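Penicillin-binding protein PbpB (Mycobacterium tuberculosis, PDB 6KGU) takes part in making cross-linked peptidoglycan from lipid intermediates for the mycobacterial cell wall and is inactivated by beta-lactam antibiotics such as aztreonam. Local coordinates at residues Y342-K347 / I431-A436. Residues are numbered along the deposited sequence; the frame is centred on the assembly and turned at random.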
# COMPACT_ATOMS: atom_id res chain seq x y z
N TYR A 342 8.14 17.28 -10.10
CA TYR A 342 8.09 16.09 -10.94
C TYR A 342 9.28 15.17 -10.67
O TYR A 342 9.13 13.94 -10.69
CB TYR A 342 8.04 16.48 -12.42
CG TYR A 342 8.02 15.29 -13.35
CD1 TYR A 342 6.86 14.56 -13.54
CD2 TYR A 342 9.16 14.91 -14.04
CE1 TYR A 342 6.84 13.48 -14.40
CE2 TYR A 342 9.15 13.83 -14.91
CZ TYR A 342 7.98 13.12 -15.08
OH TYR A 342 7.95 12.04 -15.93
N ASP A 343 10.45 15.73 -10.39
CA ASP A 343 11.59 14.87 -10.10
C ASP A 343 11.34 14.05 -8.84
O ASP A 343 11.70 12.87 -8.77
CB ASP A 343 12.87 15.69 -9.95
CG ASP A 343 14.11 14.82 -9.79
OD1 ASP A 343 14.50 14.16 -10.77
OD2 ASP A 343 14.71 14.80 -8.69
N MET A 344 10.69 14.66 -7.85
CA MET A 344 10.42 13.95 -6.60
C MET A 344 9.39 12.84 -6.81
O MET A 344 9.57 11.73 -6.28
CB MET A 344 9.95 14.95 -5.54
CG MET A 344 9.72 14.35 -4.18
SD MET A 344 11.24 13.94 -3.35
CE MET A 344 11.81 15.56 -2.86
N LEU A 345 8.32 13.12 -7.56
CA LEU A 345 7.36 12.09 -7.95
C LEU A 345 8.05 10.86 -8.50
O LEU A 345 7.73 9.72 -8.13
CB LEU A 345 6.39 12.61 -9.01
CG LEU A 345 5.16 13.48 -8.78
CD1 LEU A 345 4.52 13.84 -10.13
CD2 LEU A 345 4.13 12.81 -7.85
N ARG A 346 8.99 11.06 -9.43
CA ARG A 346 9.69 9.94 -10.05
C ARG A 346 10.56 9.21 -9.04
O ARG A 346 10.60 7.97 -9.03
CB ARG A 346 10.53 10.43 -11.23
CG ARG A 346 9.72 10.78 -12.46
CD ARG A 346 9.63 9.57 -13.37
NE ARG A 346 8.25 9.27 -13.72
CZ ARG A 346 7.87 8.18 -14.38
NH1 ARG A 346 8.77 7.29 -14.77
NH2 ARG A 346 6.58 8.00 -14.64
N LYS A 347 11.27 9.95 -8.18
CA LYS A 347 12.11 9.27 -7.19
C LYS A 347 11.26 8.42 -6.25
O LYS A 347 11.68 7.34 -5.82
CB LYS A 347 12.95 10.27 -6.40
CG LYS A 347 14.23 10.71 -7.12
CD LYS A 347 15.20 11.45 -6.19
CE LYS A 347 14.49 12.53 -5.36
NZ LYS A 347 15.40 13.44 -4.56
N ILE A 431 17.15 3.44 -3.36
CA ILE A 431 16.86 4.67 -4.08
C ILE A 431 16.72 5.79 -3.06
O ILE A 431 15.72 5.85 -2.33
CB ILE A 431 15.61 4.57 -4.95
CG1 ILE A 431 15.71 3.36 -5.88
CG2 ILE A 431 15.41 5.87 -5.72
CD1 ILE A 431 14.41 2.93 -6.47
N ARG A 432 17.71 6.68 -3.01
CA ARG A 432 17.70 7.86 -2.14
C ARG A 432 16.69 8.87 -2.67
O ARG A 432 16.86 9.40 -3.78
CB ARG A 432 19.11 8.45 -2.07
CG ARG A 432 19.24 9.86 -1.47
CD ARG A 432 19.01 9.89 0.03
NE ARG A 432 19.91 9.01 0.77
CZ ARG A 432 19.76 8.73 2.06
NH1 ARG A 432 18.75 9.28 2.75
NH2 ARG A 432 20.59 7.90 2.66
N VAL A 433 15.62 9.12 -1.92
CA VAL A 433 14.58 10.07 -2.29
C VAL A 433 14.78 11.42 -1.60
O VAL A 433 14.72 12.47 -2.24
CB VAL A 433 13.18 9.50 -1.97
CG1 VAL A 433 12.09 10.51 -2.35
CG2 VAL A 433 12.95 8.14 -2.65
N VAL A 434 14.96 11.40 -0.29
CA VAL A 434 15.26 12.58 0.50
C VAL A 434 16.29 12.17 1.54
O VAL A 434 16.54 10.98 1.75
CB VAL A 434 14.02 13.18 1.19
CG1 VAL A 434 13.00 13.65 0.17
CG2 VAL A 434 13.42 12.15 2.17
N SER A 435 16.88 13.16 2.22
CA SER A 435 17.87 12.84 3.24
C SER A 435 17.21 12.19 4.45
O SER A 435 15.98 12.24 4.64
CB SER A 435 18.63 14.10 3.69
OG SER A 435 17.81 14.96 4.48
N ALA A 436 18.04 11.55 5.29
CA ALA A 436 17.53 11.00 6.54
C ALA A 436 16.88 12.09 7.38
O ALA A 436 15.81 11.88 7.97
CB ALA A 436 18.65 10.32 7.32
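Lys347, at the end of helix 338-347, reaches across to the backbone of Arg432 and Val433. Lys347 CB lies 4.1 Å from Val433 CG1. Lys347 CD lies 3.6 Å from Arg432 O. A bend at chi3 (-47°) brings Lys347 CE to 3.1 Å from Val433 O. Lys347 NZ then donates a short hydrogen bond, 2.6 Å, to Val433 O. The ammonium sits 23° out of the carbonyl plane, with a C=O...N angle of 140°. Val433 CG2 packs against the carbonyl oxygen of Lys347, which also accepts a bond from Arg406. The contact belongs to the transpeptidase domain, away from its active site. It joins the C-terminal end of a helix to the link between strand 431-432, paired antiparallel with strand 405-406, and helix 436-445, which Ser435 N-caps. Deeper in, Met344 crosses both valines at about a right angle. Met344 SD touches Val433 CG1 at 3.7 Å, and Met344 CE meets Val434 CG1 at 3.8 Å. Met344 and Val434 both rest on helix 272-281. Within 431-436, Arg432 NH1 donates a hydrogen bond of 3.0 Å to Val434 O, which lies close to the guanidinium plane.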